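Local structure of response regulator (Caulobacter vibrioides, 3T0Y) at residues C[92-95]-C[96-99]; C[120-123]-C[124-128]. The protein probably acts in two-component stress signalling as a PhyR-type response regulator, this piece being its sigma-factor-like part, which in relatives binds the anti-sigma factor NepR. One frame throughout, in Å; residues are numbered along the deposited sequence. Where two conformers were deposited one is given.

Interaction 1 (C[92-95]-C[96-99])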
loop_
_atom_site.group_PDB
_atom_site.type_symbol
_atom_site.label_atom_id
_atom_site.label_comp_id
_atom_site.label_asym_id
_atom_site.label_seq_id
_atom_site.Cartn_x
_atom_site.Cartn_y
_atom_site.Cartn_z
ATOM N N ARG C 92 3.098 6.320 0.899
ATOM C CA ARG C 92 2.580 7.349 -0.014
ATOM C C ARG C 92 3.082 7.154 -1.435
ATOM O O ARG C 92 2.676 7.870 -2.338
ATOM C CB ARG C 92 2.986 8.743 0.466
ATOM C CG ARG C 92 2.320 9.143 1.762
ATOM C CD ARG C 92 0.848 9.382 1.515
ATOM N NE ARG C 92 0.698 10.468 0.556
ATOM C CZ ARG C 92 0.465 11.731 0.895
ATOM N NH1 ARG C 92 0.311 12.051 2.172
ATOM N NH2 ARG C 92 0.365 12.663 -0.049
ATOM N N ILE C 93 3.997 6.207 -1.626
ATOM C CA ILE C 93 4.469 5.881 -2.961
ATOM C C ILE C 93 3.585 4.799 -3.602
ATOM O O ILE C 93 3.239 3.797 -2.963
ATOM C CB ILE C 93 5.912 5.369 -2.892
ATOM C CG1 ILE C 93 6.814 6.473 -2.341
ATOM C CG2 ILE C 93 6.364 4.885 -4.254
ATOM C CD1 ILE C 93 8.126 5.988 -1.857
ATOM N N ALA C 94 3.229 4.998 -4.862
ATOM C CA ALA C 94 2.469 3.989 -5.597
ATOM C C ALA C 94 3.153 2.660 -5.395
ATOM O O ALA C 94 4.374 2.569 -5.532
ATOM C CB ALA C 94 2.403 4.319 -7.081
ATOM N N PRO C 95 2.373 1.627 -5.062
ATOM C CA PRO C 95 2.890 0.289 -4.744
ATOM C C PRO C 95 3.938 -0.255 -5.735
ATOM O O PRO C 95 4.980 -0.742 -5.287
ATOM C CB PRO C 95 1.629 -0.578 -4.739
ATOM C CG PRO C 95 0.536 0.385 -4.279
ATOM C CD PRO C 95 0.912 1.711 -4.901
ATOM N N ARG C 96 3.690 -0.187 -7.038
ATOM C CA ARG C 96 4.646 -0.753 -7.976
ATOM C C ARG C 96 5.937 0.063 -8.000
ATOM O O ARG C 96 7.018 -0.478 -8.248
ATOM C CB ARG C 96 4.041 -0.886 -9.376
ATOM C CG ARG C 96 4.356 -2.225 -10.057
ATOM C CD ARG C 96 3.673 -3.398 -9.334
ATOM N NE ARG C 96 4.310 -4.690 -9.612
ATOM C CZ ARG C 96 3.893 -5.848 -9.110
ATOM N NH1 ARG C 96 2.834 -5.879 -8.310
ATOM N NH2 ARG C 96 4.531 -6.976 -9.405
ATOM N N SER C 97 5.836 1.353 -7.713
ATOM C CA SER C 97 7.020 2.200 -7.694
ATOM C C SER C 97 7.748 1.957 -6.397
ATOM O O SER C 97 8.974 2.001 -6.350
ATOM C CB SER C 97 6.651 3.675 -7.817
ATOM O OG SER C 97 5.947 3.928 -9.026
ATOM N N ARG C 98 6.989 1.693 -5.341
ATOM C CA ARG C 98 7.582 1.384 -4.044
ATOM C C ARG C 98 8.387 0.089 -4.058
ATOM O O ARG C 98 9.436 -0.017 -3.416
ATOM C CB ARG C 98 6.500 1.261 -2.986
ATOM C CG ARG C 98 7.050 1.394 -1.585
ATOM C CD ARG C 98 5.947 1.785 -0.634
ATOM N NE ARG C 98 4.967 0.730 -0.525
ATOM C CZ ARG C 98 3.672 0.834 -0.780
ATOM N NH1 ARG C 98 3.132 1.978 -1.163
ATOM N NH2 ARG C 98 2.912 -0.245 -0.623
ATOM N N GLN C 99 7.859 -0.915 -4.746
ATOM C CA GLN C 99 8.570 -2.168 -4.907
ATOM C C GLN C 99 9.927 -1.962 -5.595
ATOM O O GLN C 99 10.960 -2.359 -5.068
ATOM C CB GLN C 99 7.705 -3.123 -5.715
ATOM C CG GLN C 99 6.386 -3.407 -5.044
ATOM C CD GLN C 99 5.423 -4.157 -5.939
ATOM O OE1 GLN C 99 5.742 -4.504 -7.070
ATOM N NE2 GLN C 99 4.232 -4.402 -5.434
#
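I93 leans on S97 and R98 at the start of helix 95-106, part of the PhyR sigma-like region, with A94 as N-cap and P95 opening the first turn. The CG2 branch of I93 does the touching: a chi1 of -62° sets CG1 beside the backbone N and leaves CG2 anti to it. I93 CG2 comes to 3.4 Å from R98 N and 3.8 Å from S97 CB. An apolar residue suits this buried place, since the side chain also packs on E135 and L140 of helix 122-140.

The first-turn bonds follow. A94 O receives R98 N at 2.8 Å and, weakly, S97 N; P95 O receives Q99 N at 2.9 Å. Proline fits the first helical position, where a backbone N-H would have no carbonyl of the preceding turn to meet. A94 has no polar side chain to cap the helix, and R96 N is instead bonded by Q88 OE1 of the second subunit.

R98 doubles back past a bend at chi3 (66°), laying its guanidinium beside the loop. NH2 is hydrogen-bonded to T41 OG1 of its own chain and to L35 O of the second subunit, and NH1 bonds L90 O weakly, so several acceptors share the charge of this buried group. P95 CA lies over one face, 3.8 Å above the guanidinium plane and offset toward the rim, while I93 O sits at the edge, near that plane and 2.6 Å from R98 NH1.

Interaction 2 (C[120-123]-C[124-128])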
loop_
_atom_site.group_PDB
_atom_site.type_symbol
_atom_site.label_atom_id
_atom_site.label_comp_id
_atom_site.label_asym_id
_atom_site.label_seq_id
_atom_site.Cartn_x
_atom_site.Cartn_y
_atom_site.Cartn_z
ATOM N N CYS C 120 9.331 -7.788 -15.391
ATOM C CA CYS C 120 8.909 -6.733 -16.285
ATOM C C CYS C 120 10.175 -6.299 -17.003
ATOM O O CYS C 120 11.273 -6.687 -16.606
ATOM C CB CYS C 120 8.347 -5.567 -15.486
ATOM S SG CYS C 120 9.643 -4.668 -14.588
ATOM N N ASP C 121 10.048 -5.500 -18.050
ATOM C CA ASP C 121 11.245 -5.097 -18.783
ATOM C C ASP C 121 12.021 -3.981 -18.058
ATOM O O ASP C 121 11.562 -3.448 -17.052
ATOM C CB ASP C 121 10.920 -4.768 -20.242
ATOM C CG ASP C 121 10.190 -3.456 -20.401
ATOM O OD1 ASP C 121 10.621 -2.440 -19.806
ATOM O OD2 ASP C 121 9.191 -3.441 -21.146
ATOM N N PHE C 122 13.209 -3.666 -18.549
ATOM C CA PHE C 122 14.127 -2.808 -17.811
ATOM C C PHE C 122 13.652 -1.372 -17.759
ATOM O O PHE C 122 13.791 -0.708 -16.738
ATOM C CB PHE C 122 15.538 -2.859 -18.428
ATOM C CG PHE C 122 16.523 -1.987 -17.727
ATOM C CD1 PHE C 122 17.078 -2.377 -16.517
ATOM C CD2 PHE C 122 16.877 -0.758 -18.255
ATOM C CE1 PHE C 122 17.985 -1.556 -15.855
ATOM C CE2 PHE C 122 17.773 0.071 -17.590
ATOM C CZ PHE C 122 18.321 -0.326 -16.393
ATOM N N GLY C 123 13.121 -0.877 -18.874
ATOM C CA GLY C 123 12.683 0.511 -18.950
ATOM C C GLY C 123 11.568 0.763 -17.960
ATOM O O GLY C 123 11.520 1.809 -17.312
ATOM N N GLU C 124 10.680 -0.219 -17.831
ATOM C CA GLU C 124 9.596 -0.152 -16.857
ATOM C C GLU C 124 10.194 0.012 -15.456
ATOM O O GLU C 124 9.731 0.829 -14.662
ATOM C CB GLU C 124 8.734 -1.416 -16.947
ATOM C CG GLU C 124 7.711 -1.602 -15.838
ATOM C CD GLU C 124 6.544 -0.614 -15.900
ATOM O OE1 GLU C 124 6.663 0.427 -16.593
ATOM O OE2 GLU C 124 5.503 -0.876 -15.242
ATOM N N VAL C 125 11.247 -0.744 -15.162
ATOM C CA VAL C 125 11.887 -0.632 -13.854
ATOM C C VAL C 125 12.485 0.751 -13.573
ATOM O O VAL C 125 12.332 1.266 -12.468
ATOM C CB VAL C 125 12.982 -1.700 -13.653
ATOM C CG1 VAL C 125 13.865 -1.334 -12.454
ATOM C CG2 VAL C 125 12.335 -3.037 -13.448
ATOM N N GLU C 126 13.183 1.354 -14.540
ATOM C CA GLU C 126 13.742 2.690 -14.333
ATOM C C GLU C 126 12.614 3.720 -14.226
ATOM O O GLU C 126 12.708 4.680 -13.480
ATOM C CB GLU C 126 14.731 3.074 -15.445
ATOM C CG GLU C 126 16.010 2.211 -15.508
ATOM C CD GLU C 126 17.005 2.493 -14.373
ATOM O OE1 GLU C 126 16.730 2.109 -13.217
ATOM O OE2 GLU C 126 18.076 3.086 -14.639
ATOM N N ARG C 127 11.542 3.502 -14.978
ATOM C CA ARG C 127 10.398 4.403 -14.903
ATOM C C ARG C 127 9.890 4.387 -13.477
ATOM O O ARG C 127 9.719 5.431 -12.841
ATOM C CB ARG C 127 9.276 3.951 -15.856
ATOM C CG ARG C 127 8.018 4.822 -15.785
ATOM C CD ARG C 127 6.849 4.274 -16.617
ATOM N NE ARG C 127 6.016 3.302 -15.897
ATOM C CZ ARG C 127 5.207 3.602 -14.878
ATOM N NH1 ARG C 127 5.123 4.848 -14.420
ATOM N NH2 ARG C 127 4.489 2.645 -14.301
ATOM N N LEU C 128 9.651 3.171 -12.985
ATOM C CA LEU C 128 9.089 2.959 -11.662
ATOM C C LEU C 128 9.934 3.618 -10.586
ATOM O O LEU C 128 9.415 4.290 -9.720
ATOM C CB LEU C 128 8.919 1.466 -11.398
ATOM C CG LEU C 128 7.692 0.889 -12.096
ATOM C CD1 LEU C 128 7.677 -0.629 -11.991
ATOM C CD2 LEU C 128 6.434 1.497 -11.479
#
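This is a local contact at the exposed N-terminal end of helix 122-140, where the turn after helix 111-118 folds against the first helical residues. D121 is the N-cap: its OD1 accepts E124 N at 3.0 Å in a nearly straight bond (168°), the N-H meeting the oxygen almost along its C-O axis. CG of D121 lies between the backbone N and the carbonyl carbon (chi1 73°), which swings the carboxylate over the helix start. A short acidic side chain suits this site, since it can reach a first-turn N-H and its negative charge probably interacts favourably with the helix dipole.

On the inner side, C120 SG packs 3.3 Å from V125 CG2 and 3.8 Å from E124 CG. V125, buried and touching A115 of helix 111-118, continues this apolar patch into the interior. On the outer side the F122 ring, which also touches P111, meets the aliphatic part of E126 at a slant. In one of two E126 conformers, both CE2 and CZ of F122 lie 3.5 Å from E126 CG.

Backbone bonds continue the turn: V125 N to D121 O, weakly, then E126 N to F122 O and R127 N to G123 O. One turn along, R127 NE bonds E124 OE1 at 3.0 Å in a salt bridge, from the syn side but 34° out of the carboxylate plane.

The arrangement is consistent with the turn and second-helix start of a helix-turn-helix, as in region 4 of sigma factors.

Interactions 1 and 2, whose centres are about 13 Å apart, are the starts of two helices of the sigma-like region, and they meet through L128. S97 CB of interaction 1 packs 3.4 Å from L128 O of interaction 2, and L128 CD2 lies 3.8 Å from R96 C; L128 also touches A100. One turn further along helix 122-140, D131 OD2 is hydrogen-bonded to S97 OG, adding a polar tie to this packing. The two starts differ in burial: 92-99 is buried, whereas 120-128 is mainly a surface contact, with V125 and L128 buried. Segment 92-99 has several partners on the second subunit, while 120-128 reaches it through R127, close to R92 of that subunit.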